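Local coordinates for protein putative enoyl-CoA hydratase/isomerase (Acinetobacter baumannii, PDB 3FDU) that probably acts on acyl-coenzyme A thioesters as an enoyl-CoA hydratase or isomerase of the crotonase superfamily, at residues L33-A38 with Q85-V90; G73-P78 with E240-V245; I113-L118 with F132-V137; G140-G145 with E230-R235. The protein carries 4 engineered substitutions. All coordinates share one frame; numbering follows the deposited sequence.

In the fold
The four contacts join helices, a short strand and loops of a crotonase-type fold in a subunit of a trimer. Along the chain contact 1 closes before contacts 3 and 4 open, contact 2 alternates with contact 1, and contacts 3 and 4 lie in series inside the loop closed by contact 2. Contacts 3 and 4, centres about 13 Å apart, meet through F136, L141 and E144; contact 1 reaches contact 4 through F89, F232 and E144. Contact 2, about 24 Å from the chain centre, meets contact 4 through the E240-R235 salt bridge. Contacts 2 and 4 hold helices 239-248 and 218-236 to helix 68-76 and loop 140-145; contacts 1 and 3 join elements nearer the centre.

Contact 1 (L33-A38 with Q85-V90); sequences LYLWIA and QVPPFV. With SO4 (sulfate ion), chain G.
Y34, L35 and A38 of helix 31-46 meet P87, P88 and V90 in the first turn of helix 87-97, forming a helix-to-helix seam in the crotonase-type fold. The aromatic part of the seam is a CH-pi contact: P88 CG stands over one face of the Y34 ring, 4.1 Å from the ring centroid and 15° off the normal. P88 CA covers the same ring from 3.8 Å above its plane, displaced toward the rim. Y34 CG, anti to the carbonyl carbon (chi1 -67°), sets the ring against P88. The root of the side chain is also engaged, with Y34 CB 3.8 Å from P87 CB. Y34 and P87 cross at about a right angle. The far end of the ring is anchored separately, since Y34 OH is hydrogen-bonded to N66.

L35 contributes one branch. Its CD2 lies 3.8 Å from P87 CB and 4.0 Å from V90 CG1, bridging residues a turn apart on the other helix. One turn beyond Y34, A38 CB packs 3.8 Å from V90 CG1. No hydrogen bond crosses the seam, so van der Waals packing carries it. V86 holds the N-cap position before helix 87-97, and the preceding Q85 turns outward, where NE2 makes two weak hydrogen bonds to a sulfate, probably from the crystallisation liquor, that is also hydrogen-bonded to K93 and R97.

Farther along helix 87-97, L91 touches Y34 and I37, and S94 touches A38, continuing the packing. Next to the seam, V86 and F89 lean on M233 and A229 of helix 218-236.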
loop_
_atom_site.group_PDB
_atom_site.type_symbol
_atom_site.label_atom_id
_atom_site.label_comp_id
_atom_site.label_asym_id
_atom_site.label_seq_id
_atom_site.Cartn_x
_atom_site.Cartn_y
_atom_site.Cartn_z
ATOM N N LEU A 33 20.405 0.424 25.857
ATOM C CA LEU A 33 20.699 -0.434 24.706
ATOM C C LEU A 33 20.066 0.162 23.445
ATOM O O LEU A 33 20.703 0.189 22.394
ATOM C CB LEU A 33 20.216 -1.869 24.979
ATOM C CG LEU A 33 20.372 -2.930 23.865
ATOM C CD1 LEU A 33 21.829 -2.970 23.368
ATOM C CD2 LEU A 33 19.972 -4.272 24.442
ATOM N N TYR A 34 18.834 0.693 23.537
ATOM C CA TYR A 34 18.295 1.438 22.381
ATOM C C TYR A 34 19.311 2.525 21.877
ATOM O O TYR A 34 19.584 2.671 20.659
ATOM C CB TYR A 34 16.996 2.146 22.729
ATOM C CG TYR A 34 15.759 1.322 23.028
ATOM C CD1 TYR A 34 15.038 0.701 22.005
ATOM C CD2 TYR A 34 15.257 1.241 24.328
ATOM C CE1 TYR A 34 13.869 0.005 22.269
ATOM C CE2 TYR A 34 14.082 0.538 24.604
ATOM C CZ TYR A 34 13.410 -0.089 23.574
ATOM O OH TYR A 34 12.218 -0.746 23.823
ATOM N N LEU A 35 19.892 3.271 22.812
ATOM C CA LEU A 35 20.847 4.334 22.441
ATOM C C LEU A 35 22.143 3.809 21.871
ATOM O O LEU A 35 22.744 4.414 20.941
ATOM C CB LEU A 35 21.156 5.203 23.662
ATOM C CG LEU A 35 19.914 5.830 24.312
ATOM C CD1 LEU A 35 20.308 6.690 25.525
ATOM C CD2 LEU A 35 19.107 6.694 23.296
ATOM N N TRP A 36 22.635 2.712 22.446
ATOM C CA TRP A 36 23.854 2.107 21.911
ATOM C C TRP A 36 23.604 1.637 20.482
ATOM O O TRP A 36 24.469 1.784 19.623
ATOM C CB TRP A 36 24.306 0.903 22.749
ATOM C CG TRP A 36 24.638 1.298 24.158
ATOM C CD1 TRP A 36 25.005 2.537 24.590
ATOM C CD2 TRP A 36 24.579 0.456 25.331
ATOM N NE1 TRP A 36 25.195 2.518 25.962
ATOM C CE2 TRP A 36 24.960 1.252 26.435
ATOM C CE3 TRP A 36 24.282 -0.890 25.542
ATOM C CZ2 TRP A 36 25.014 0.743 27.753
ATOM C CZ3 TRP A 36 24.353 -1.410 26.838
ATOM C CH2 TRP A 36 24.717 -0.582 27.932
ATOM N N ILE A 37 22.443 1.016 20.238
ATOM C CA ILE A 37 22.158 0.613 18.849
ATOM C C ILE A 37 22.063 1.856 17.924
ATOM O O ILE A 37 22.583 1.854 16.785
ATOM C CB ILE A 37 20.902 -0.254 18.723
ATOM C CG1 ILE A 37 21.033 -1.559 19.587
ATOM C CG2 ILE A 37 20.729 -0.672 17.247
ATOM C CD1 ILE A 37 19.629 -2.298 19.783
ATOM N N ALA A 38 21.364 2.893 18.391
ATOM C CA ALA A 38 21.243 4.150 17.616
ATOM C C ALA A 38 22.594 4.746 17.297
ATOM O O ALA A 38 22.839 5.167 16.163
ATOM C CB ALA A 38 20.380 5.178 18.380
ATOM N N GLN A 85 12.916 12.385 22.141
ATOM C CA GLN A 85 14.263 12.010 22.561
ATOM C C GLN A 85 14.235 10.840 23.553
ATOM O O GLN A 85 15.279 10.442 24.084
ATOM C CB GLN A 85 15.000 13.234 23.174
ATOM C CG GLN A 85 15.118 14.408 22.208
ATOM C CD GLN A 85 16.002 14.071 21.044
ATOM O OE1 GLN A 85 17.113 13.575 21.229
ATOM N NE2 GLN A 85 15.530 14.341 19.831
ATOM N N VAL A 86 13.067 10.250 23.771
ATOM C CA VAL A 86 12.989 9.025 24.602
ATOM C C VAL A 86 13.627 7.848 23.779
ATOM O O VAL A 86 13.393 7.776 22.575
ATOM C CB VAL A 86 11.544 8.768 25.071
ATOM C CG1 VAL A 86 11.391 7.415 25.812
ATOM C CG2 VAL A 86 11.077 9.914 26.055
ATOM N N PRO A 87 14.436 6.954 24.423
ATOM C CA PRO A 87 15.371 6.061 23.673
ATOM C C PRO A 87 14.816 5.281 22.492
ATOM O O PRO A 87 15.447 5.297 21.451
ATOM C CB PRO A 87 15.938 5.133 24.766
ATOM C CG PRO A 87 15.931 6.059 26.038
ATOM C CD PRO A 87 14.598 6.794 25.886
ATOM N N PRO A 88 13.630 4.656 22.606
ATOM C CA PRO A 88 13.168 3.930 21.392
ATOM C C PRO A 88 12.958 4.851 20.180
ATOM O O PRO A 88 13.196 4.426 19.082
ATOM C CB PRO A 88 11.801 3.357 21.785
ATOM C CG PRO A 88 11.682 3.493 23.290
ATOM C CD PRO A 88 12.707 4.504 23.750
ATOM N N PHE A 89 12.449 6.069 20.364
ATOM C CA PHE A 89 12.300 6.988 19.199
ATOM C C PHE A 89 13.632 7.436 18.613
ATOM O O PHE A 89 13.751 7.668 17.389
ATOM C CB PHE A 89 11.422 8.169 19.591
ATOM C CG PHE A 89 10.149 7.744 20.243
ATOM C CD1 PHE A 89 9.119 7.264 19.487
ATOM C CD2 PHE A 89 9.996 7.808 21.626
ATOM C CE1 PHE A 89 7.919 6.857 20.091
ATOM C CE2 PHE A 89 8.833 7.384 22.234
ATOM C CZ PHE A 89 7.791 6.873 21.462
ATOM N N VAL A 90 14.644 7.550 19.469
ATOM C CA VAL A 90 16.021 7.874 19.015
ATOM C C VAL A 90 16.558 6.759 18.070
ATOM O O VAL A 90 17.077 7.034 16.987
ATOM C CB VAL A 90 17.017 8.089 20.212
ATOM C CG1 VAL A 90 18.529 8.240 19.698
ATOM C CG2 VAL A 90 16.624 9.360 21.029
HETATM S S SO4 G . 16.183 14.544 15.964
HETATM O O1 SO4 G . 15.333 15.022 14.861
HETATM O O2 SO4 G . 16.403 15.609 16.931
HETATM O O3 SO4 G . 15.603 13.370 16.614
HETATM O O4 SO4 G . 17.450 14.072 15.399
#

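Contact 2 (G73-P78 with E240-V245); sequences GFVQNP and EMLEAV
The backbone hydrogen bond from V245 N to M241 O, 2.9 Å long, ties together two residues of helix 239-248 whose side chains close on V75 of helix 68-76. V75 points into the facing helix and is buried there, with both of its methyls in use. CG2 approaches the M241 side chain at CG, 3.8 Å away, and the two side chains cross at about a right angle. CG1, anti to the backbone N (chi1 160°), packs against L242 CA and V245 CG2, 3.9 Å from each. Thus V75 is wedged among three residues of the opposing helix, and the backbones come closest here, with the CA atoms of V75 and L242 6.3 Å apart.

Q76 extends the contact along the more exposed side. The aliphatic part of its chain is used first, CG lying 3.9 Å from L242 CD1, with the two side chains again crossing at about a right angle. The chain then runs on extended beyond CG and brings NE2 to within 3.8 Å of V245 CG1. The amide nitrogen has its hydrogen-bonding partner within its own helix, at M72 O, and its approach to the valine methyl is a van der Waals touch at the margin. No hydrogen bond links the segments.

F71 and M72 broaden the same surface by touching M241 and V245. The arrangement is a small apolar interface between two helices, by which the last modelled helix of this crotonase-type fold, 239-248, packs against helix 68-76 of its own subunit.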
loop_
_atom_site.group_PDB
_atom_site.type_symbol
_atom_site.label_atom_id
_atom_site.label_comp_id
_atom_site.label_asym_id
_atom_site.label_seq_id
_atom_site.Cartn_x
_atom_site.Cartn_y
_atom_site.Cartn_z
ATOM N N GLY A 73 9.714 0.731 35.802
ATOM C CA GLY A 73 10.461 1.778 36.486
ATOM C C GLY A 73 10.208 3.102 35.774
ATOM O O GLY A 73 10.066 4.151 36.408
ATOM N N PHE A 74 10.149 3.051 34.449
ATOM C CA PHE A 74 9.911 4.242 33.634
ATOM C C PHE A 74 8.542 4.891 33.879
ATOM O O PHE A 74 8.444 6.139 34.016
ATOM C CB PHE A 74 10.126 3.926 32.140
ATOM C CG PHE A 74 10.179 5.140 31.249
ATOM C CD1 PHE A 74 11.397 5.764 30.960
ATOM C CD2 PHE A 74 9.026 5.619 30.646
ATOM C CE1 PHE A 74 11.463 6.870 30.088
ATOM C CE2 PHE A 74 9.069 6.723 29.779
ATOM C CZ PHE A 74 10.295 7.342 29.487
ATOM N N VAL A 75 7.493 4.071 33.933
ATOM C CA VAL A 75 6.144 4.588 34.122
ATOM C C VAL A 75 6.072 5.369 35.479
ATOM O O VAL A 75 5.382 6.401 35.593
ATOM C CB VAL A 75 5.090 3.459 34.119
ATOM C CG1 VAL A 75 3.768 3.946 34.812
ATOM C CG2 VAL A 75 4.819 2.944 32.677
ATOM N N GLN A 76 6.790 4.880 36.480
ATOM C CA GLN A 76 6.840 5.533 37.782
ATOM C C GLN A 76 7.781 6.745 37.887
ATOM O O GLN A 76 7.708 7.494 38.852
ATOM C CB GLN A 76 7.167 4.513 38.862
ATOM C CG GLN A 76 6.133 3.396 38.934
ATOM C CD GLN A 76 6.541 2.298 39.901
ATOM O OE1 GLN A 76 6.238 2.382 41.085
ATOM N NE2 GLN A 76 7.220 1.276 39.405
ATOM N N ASN A 77 8.653 6.945 36.908
ATOM C CA ASN A 77 9.606 8.041 36.905
ATOM C C ASN A 77 9.836 8.478 35.475
ATOM O O ASN A 77 10.928 8.317 34.973
ATOM C CB ASN A 77 10.957 7.596 37.515
ATOM C CG ASN A 77 11.874 8.792 37.854
ATOM O OD1 ASN A 77 11.428 9.945 37.874
ATOM N ND2 ASN A 77 13.153 8.506 38.146
ATOM N N PRO A 78 8.795 8.954 34.788
ATOM C CA PRO A 78 8.928 9.168 33.335
ATOM C C PRO A 78 9.909 10.274 32.921
ATOM O O PRO A 78 10.012 11.288 33.615
ATOM C CB PRO A 78 7.499 9.544 32.877
ATOM C CG PRO A 78 6.769 9.961 34.190
ATOM C CD PRO A 78 7.401 9.092 35.267
ATOM N N GLU A 240 -4.314 5.683 34.627
ATOM C CA GLU A 240 -4.646 4.262 34.655
ATOM C C GLU A 240 -3.408 3.365 34.463
ATOM O O GLU A 240 -3.337 2.254 35.016
ATOM C CB GLU A 240 -5.846 3.933 33.733
ATOM C CG GLU A 240 -5.609 4.033 32.236
ATOM C CD GLU A 240 -5.831 5.465 31.673
ATOM O OE1 GLU A 240 -5.703 6.457 32.449
ATOM O OE2 GLU A 240 -6.093 5.591 30.441
ATOM N N MET A 241 -2.396 3.858 33.759
ATOM C CA MET A 241 -1.167 3.083 33.560
ATOM C C MET A 241 -0.393 2.984 34.879
ATOM O O MET A 241 0.075 1.907 35.276
ATOM C CB MET A 241 -0.273 3.727 32.463
ATOM C CG MET A 241 1.032 2.954 32.151
ATOM S SD MET A 241 0.800 1.255 31.367
ATOM C CE MET A 241 0.238 1.796 29.829
ATOM N N LEU A 242 -0.207 4.127 35.550
ATOM C CA LEU A 242 0.442 4.131 36.855
ATOM C C LEU A 242 -0.237 3.174 37.903
ATOM O O LEU A 242 0.458 2.466 38.617
ATOM C CB LEU A 242 0.497 5.565 37.427
ATOM C CG LEU A 242 1.212 5.701 38.783
ATOM C CD1 LEU A 242 2.678 5.234 38.713
ATOM C CD2 LEU A 242 1.192 7.227 39.274
ATOM N N GLU A 243 -1.562 3.174 37.994
ATOM C CA GLU A 243 -2.295 2.306 38.946
ATOM C C GLU A 243 -2.005 0.861 38.627
ATOM O O GLU A 243 -1.694 0.053 39.517
ATOM C CB GLU A 243 -3.811 2.477 38.804
ATOM C CG GLU A 243 -4.336 3.869 39.090
ATOM C CD GLU A 243 -5.008 4.010 40.460
ATOM O OE1 GLU A 243 -4.308 3.943 41.499
ATOM O OE2 GLU A 243 -6.243 4.223 40.489
ATOM N N ALA A 244 -2.085 0.531 37.336
ATOM C CA ALA A 244 -1.817 -0.848 36.923
ATOM C C ALA A 244 -0.372 -1.269 37.208
ATOM O O ALA A 244 -0.124 -2.375 37.692
ATOM C CB ALA A 244 -2.197 -1.038 35.493
ATOM N N VAL A 245 0.600 -0.384 37.005
ATOM C CA VAL A 245 1.962 -0.765 37.299
ATOM C C VAL A 245 2.161 -0.896 38.817
ATOM O O VAL A 245 2.803 -1.849 39.327
ATOM C CB VAL A 245 3.024 0.222 36.680
ATOM C CG1 VAL A 245 4.391 -0.099 37.220
ATOM C CG2 VAL A 245 3.021 0.146 35.113
#

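Contact 3 (I113-L118 with F132-V137); sequences IGVTIL and FQIPFV
Helix 113-116 passes the end of strand 131-133 and the loop that follows, coming nearest at V115 and F132, whose CA atoms are 6.7 Å apart, without any hydrogen bond between the segments. V115 is the centre of the packing and divides its two methyls. CG1, anti to the backbone N (chi1 174°), meets I134 CD1 at 4.0 Å, and those two side chains cross at about a right angle. CG2 reaches the strand backbone instead, 3.6 Å from Q133 O, while it also sits near the plane of the F132 ring, at its edge. L118, farther along, brings CD1 to 3.9 Å from F132 CE1, so F132 is touched by two aliphatic residues.

Toward the end of segment 132-137, F136 and T116 reach toward each other tip to tip. T116 CG2 lies in the plane of the F136 ring, 3.8 Å from CE2. The F136 CZ atom also comes near I113 N, at 4.1 Å, at the first turn of the helix.

Around this buried contact, Q133 pairs through backbone hydrogen bonds with A110 and G112, placing strand 131-133 beside strand 109-111, and F132 pairs with F170 on its other side. L118 rests on I104 and V106 of strand 102-106, while I113 and T116 touch L92 of helix 87-97. L118 O also receives a weak hydrogen bond from H158 of the third subunit.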
loop_
_atom_site.group_PDB
_atom_site.type_symbol
_atom_site.label_atom_id
_atom_site.label_comp_id
_atom_site.label_asym_id
_atom_site.label_seq_id
_atom_site.Cartn_x
_atom_site.Cartn_y
_atom_site.Cartn_z
ATOM N N ILE A 113 8.751 -2.761 19.074
ATOM C CA ILE A 113 9.848 -2.272 18.264
ATOM C C ILE A 113 10.480 -3.335 17.315
ATOM O O ILE A 113 11.088 -2.973 16.318
ATOM C CB ILE A 113 10.963 -1.691 19.154
ATOM C CG1 ILE A 113 11.991 -0.985 18.258
ATOM C CG2 ILE A 113 11.648 -2.800 19.963
ATOM C CD1 ILE A 113 12.294 0.409 18.666
ATOM N N GLY A 114 10.357 -4.629 17.631
ATOM C CA GLY A 114 10.815 -5.697 16.720
ATOM C C GLY A 114 10.048 -5.703 15.405
ATOM O O GLY A 114 10.602 -6.122 14.372
ATOM N N VAL A 115 8.808 -5.222 15.412
ATOM C CA VAL A 115 8.064 -4.994 14.171
ATOM C C VAL A 115 8.267 -3.551 13.622
ATOM O O VAL A 115 8.438 -3.382 12.412
ATOM C CB VAL A 115 6.531 -5.197 14.331
ATOM C CG1 VAL A 115 5.754 -4.793 13.038
ATOM C CG2 VAL A 115 6.177 -6.658 14.586
ATOM N N THR A 116 8.177 -2.515 14.471
ATOM C CA THR A 116 8.225 -1.135 13.900
ATOM C C THR A 116 9.599 -0.753 13.306
ATOM O O THR A 116 9.656 0.058 12.391
ATOM C CB THR A 116 7.784 -0.090 14.903
ATOM O OG1 THR A 116 8.684 -0.118 16.013
ATOM C CG2 THR A 116 6.335 -0.354 15.377
ATOM N N ILE A 117 10.687 -1.332 13.817
ATOM C CA ILE A 117 11.995 -1.114 13.220
ATOM C C ILE A 117 12.088 -1.700 11.789
ATOM O O ILE A 117 12.845 -1.190 10.956
ATOM C CB ILE A 117 13.172 -1.624 14.117
ATOM C CG1 ILE A 117 14.476 -0.975 13.637
ATOM C CG2 ILE A 117 13.295 -3.163 14.023
ATOM C CD1 ILE A 117 15.388 -0.478 14.645
ATOM N N LEU A 118 11.293 -2.733 11.486
ATOM C CA LEU A 118 11.254 -3.321 10.131
ATOM C C LEU A 118 10.796 -2.295 9.113
ATOM O O LEU A 118 11.182 -2.349 7.932
ATOM C CB LEU A 118 10.288 -4.520 10.087
ATOM C CG LEU A 118 10.603 -5.615 11.108
ATOM C CD1 LEU A 118 9.622 -6.744 10.888
ATOM C CD2 LEU A 118 12.093 -6.054 10.942
ATOM N N PHE A 132 5.652 -12.516 15.304
ATOM C CA PHE A 132 5.593 -11.052 15.376
ATOM C C PHE A 132 4.393 -10.590 16.223
ATOM O O PHE A 132 3.370 -11.254 16.284
ATOM C CB PHE A 132 5.427 -10.450 13.985
ATOM C CG PHE A 132 6.493 -10.850 12.975
ATOM C CD1 PHE A 132 7.620 -10.053 12.796
ATOM C CD2 PHE A 132 6.338 -11.979 12.173
ATOM C CE1 PHE A 132 8.597 -10.391 11.849
ATOM C CE2 PHE A 132 7.319 -12.343 11.222
ATOM C CZ PHE A 132 8.456 -11.551 11.056
ATOM N N GLN A 133 4.497 -9.381 16.788
ATOM C CA GLN A 133 3.346 -8.792 17.461
ATOM C C GLN A 133 3.557 -7.292 17.631
ATOM O O GLN A 133 4.692 -6.845 17.838
ATOM C CB GLN A 133 3.147 -9.443 18.850
ATOM C CG GLN A 133 1.822 -8.948 19.573
ATOM C CD GLN A 133 1.813 -9.467 21.008
ATOM O OE1 GLN A 133 2.863 -9.856 21.522
ATOM N NE2 GLN A 133 0.647 -9.519 21.621
ATOM N N ILE A 134 2.468 -6.509 17.490
ATOM C CA ILE A 134 2.450 -5.091 17.871
ATOM C C ILE A 134 1.493 -4.958 19.048
ATOM O O ILE A 134 0.287 -4.785 18.875
ATOM C CB ILE A 134 1.904 -4.199 16.715
ATOM C CG1 ILE A 134 2.470 -4.697 15.376
ATOM C CG2 ILE A 134 2.307 -2.694 16.910
ATOM C CD1 ILE A 134 2.085 -3.811 14.198
ATOM N N PRO A 135 2.010 -5.078 20.241
ATOM C CA PRO A 135 1.165 -5.171 21.444
ATOM C C PRO A 135 0.756 -3.840 22.038
ATOM O O PRO A 135 0.093 -3.834 23.111
ATOM C CB PRO A 135 2.078 -5.896 22.447
ATOM C CG PRO A 135 3.465 -5.475 22.036
ATOM C CD PRO A 135 3.436 -5.298 20.530
ATOM N N PHE A 136 1.097 -2.720 21.377
ATOM C CA PHE A 136 0.866 -1.382 21.974
ATOM C C PHE A 136 -0.572 -1.180 22.453
ATOM O O PHE A 136 -0.805 -0.711 23.568
ATOM C CB PHE A 136 1.281 -0.212 21.007
ATOM C CG PHE A 136 2.704 -0.362 20.427
ATOM C CD1 PHE A 136 3.786 -0.654 21.245
ATOM C CD2 PHE A 136 2.936 -0.193 19.061
ATOM C CE1 PHE A 136 5.090 -0.810 20.697
ATOM C CE2 PHE A 136 4.208 -0.326 18.535
ATOM C CZ PHE A 136 5.267 -0.641 19.345
ATOM N N VAL A 137 -1.561 -1.493 21.635
ATOM C CA VAL A 137 -2.948 -1.284 22.120
ATOM C C VAL A 137 -3.283 -2.054 23.406
ATOM O O VAL A 137 -3.942 -1.518 24.329
ATOM C CB VAL A 137 -3.998 -1.520 21.006
ATOM C CG1 VAL A 137 -5.436 -1.575 21.626
ATOM C CG2 VAL A 137 -3.910 -0.339 19.969
#

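Contact 4 (G140-G145 with E230-R235)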
loop_
_atom_site.group_PDB
_atom_site.type_symbol
_atom_site.label_atom_id
_atom_site.label_comp_id
_atom_site.label_asym_id
_atom_site.label_seq_id
_atom_site.Cartn_x
_atom_site.Cartn_y
_atom_site.Cartn_z
ATOM N N GLY A 140 -2.129 -0.641 26.618
ATOM C CA GLY A 140 -2.598 0.743 26.970
ATOM C C GLY A 140 -1.781 1.896 26.364
ATOM O O GLY A 140 -1.900 3.061 26.775
ATOM N N LEU A 141 -0.959 1.568 25.367
ATOM C CA LEU A 141 -0.172 2.540 24.648
ATOM C C LEU A 141 -0.737 2.870 23.254
ATOM O O LEU A 141 -1.966 2.906 23.052
ATOM C CB LEU A 141 1.273 2.037 24.584
ATOM C CG LEU A 141 1.893 1.744 25.972
ATOM C CD1 LEU A 141 3.148 0.820 26.017
ATOM C CD2 LEU A 141 2.234 3.123 26.645
ATOM N N SER A 142 0.130 3.165 22.290
ATOM C CA SER A 142 -0.349 3.719 21.009
ATOM C C SER A 142 0.788 3.543 20.025
ATOM O O SER A 142 1.842 3.030 20.398
ATOM C CB SER A 142 -0.749 5.232 21.146
ATOM O OG SER A 142 0.365 5.977 21.639
ATOM N N PRO A 143 0.604 3.951 18.769
ATOM C CA PRO A 143 1.653 3.534 17.796
ATOM C C PRO A 143 3.036 4.159 18.048
ATOM O O PRO A 143 3.118 5.263 18.639
ATOM C CB PRO A 143 1.101 4.083 16.462
ATOM C CG PRO A 143 -0.452 3.943 16.666
ATOM C CD PRO A 143 -0.639 4.406 18.110
ATOM N N GLU A 144 4.123 3.488 17.618
ATOM C CA GLU A 144 5.422 4.178 17.499
ATOM C C GLU A 144 6.159 3.800 16.218
ATOM O O GLU A 144 5.682 2.967 15.452
ATOM C CB GLU A 144 6.336 3.997 18.740
ATOM C CG GLU A 144 6.316 2.618 19.394
ATOM C CD GLU A 144 7.687 2.208 19.974
ATOM O OE1 GLU A 144 8.089 2.777 21.025
ATOM O OE2 GLU A 144 8.328 1.273 19.428
ATOM N N GLY A 145 7.298 4.431 15.972
ATOM C CA GLY A 145 8.068 4.184 14.750
ATOM C C GLY A 145 7.429 4.659 13.455
ATOM O O GLY A 145 7.847 4.274 12.363
ATOM N N GLU A 230 4.730 11.908 21.104
ATOM C CA GLU A 230 4.003 12.768 22.059
ATOM C C GLU A 230 2.738 12.077 22.608
ATOM O O GLU A 230 2.493 12.002 23.842
ATOM C CB GLU A 230 3.694 14.123 21.374
ATOM C CG GLU A 230 2.857 15.068 22.230
ATOM C CD GLU A 230 2.830 16.507 21.649
ATOM O OE1 GLU A 230 2.634 17.426 22.465
ATOM O OE2 GLU A 230 3.014 16.719 20.421
ATOM N N ILE A 231 1.957 11.513 21.697
ATOM C CA ILE A 231 0.787 10.742 22.085
ATOM C C ILE A 231 1.149 9.500 22.939
ATOM O O ILE A 231 0.471 9.199 23.919
ATOM C CB ILE A 231 -0.059 10.359 20.839
ATOM C CG1 ILE A 231 -0.630 11.673 20.244
ATOM C CG2 ILE A 231 -1.162 9.246 21.215
ATOM C CD1 ILE A 231 -1.254 11.504 18.890
ATOM N N PHE A 232 2.222 8.820 22.562
ATOM C CA PHE A 232 2.710 7.631 23.257
ATOM C C PHE A 232 3.032 7.976 24.746
ATOM O O PHE A 232 2.667 7.235 25.668
ATOM C CB PHE A 232 3.974 7.108 22.537
ATOM C CG PHE A 232 4.493 5.777 23.070
ATOM C CD1 PHE A 232 4.145 4.573 22.448
ATOM C CD2 PHE A 232 5.360 5.733 24.144
ATOM C CE1 PHE A 232 4.639 3.304 22.949
ATOM C CE2 PHE A 232 5.847 4.484 24.648
ATOM C CZ PHE A 232 5.497 3.281 24.038
ATOM N N MET A 233 3.713 9.100 24.973
ATOM C CA MET A 233 4.034 9.514 26.353
ATOM C C MET A 233 2.829 9.908 27.216
ATOM O O MET A 233 2.837 9.674 28.456
ATOM C CB MET A 233 5.142 10.593 26.355
ATOM C CG MET A 233 6.565 10.047 26.018
ATOM S SD MET A 233 7.274 8.735 27.098
ATOM C CE MET A 233 7.269 9.700 28.682
ATOM N N GLN A 234 1.802 10.493 26.581
ATOM C CA GLN A 234 0.471 10.723 27.201
ATOM C C GLN A 234 -0.120 9.423 27.735
ATOM O O GLN A 234 -0.670 9.380 28.837
ATOM C CB GLN A 234 -0.521 11.321 26.191
ATOM C CG GLN A 234 -0.161 12.751 25.727
ATOM C CD GLN A 234 -1.106 13.287 24.638
ATOM O OE1 GLN A 234 -2.119 12.663 24.280
ATOM N NE2 GLN A 234 -0.781 14.442 24.125
ATOM N N ARG A 235 -0.031 8.372 26.918
ATOM C CA ARG A 235 -0.447 7.016 27.358
ATOM C C ARG A 235 0.441 6.448 28.407
ATOM O O ARG A 235 -0.057 5.927 29.395
ATOM C CB ARG A 235 -0.502 6.027 26.167
ATOM C CG ARG A 235 -1.119 6.605 24.930
ATOM C CD ARG A 235 -2.590 6.384 24.777
ATOM N NE ARG A 235 -3.249 6.064 26.016
ATOM C CZ ARG A 235 -3.869 6.960 26.778
ATOM N NH1 ARG A 235 -3.905 8.237 26.404
ATOM N NH2 ARG A 235 -4.470 6.564 27.895
HETATM O O HOH W 1 -5.286 3.719 26.826
#
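Polar links between R235 and G140 are weak: R235 NE donates to G140 O over 3.4 Å at an N-H...O angle of 147°, with the oxygen near the guanidinium plane. A water bridges the same two residues, giving a weak hydrogen bond to G140 O and accepting one from R235 NH2. R235 CB lies 3.3 Å from G140 O; beyond it the chain bends at chi2 and chi3, bringing NE to the same oxygen, and NH2 forms a salt bridge with E240.

Packing around the aromatic ring of F232 is the larger part. L141 CD2 stands over one face, offset toward the rim, while L141 CD1 lies 3.9 Å from F232 CZ. At the ring edge, S142 O is in plane and 3.4 Å from F232 CD1; this buried oxygen has no hydrogen-bonding partner in the model. E144 OE1 comes to 4.0 Å from F232 CE1, with the carboxylate and ring planes 40° apart.

S142 faces the helix itself. Its OG, set between the backbone N and carbonyl carbon (chi1 57°), lies 3.3 Å from F232 CA and 3.6 Å from I231 CG2.

S206 of the second subunit backs the loop, hydrogen-bonded to L141 O. A glycerol, probably from the crystallisation liquor, lies near F232 and may mark a pocket. The arrangement is a buried loop seated on helix 218-236 at a subunit interface, consistent with the trimeric assembly of crotonase-family enzymes.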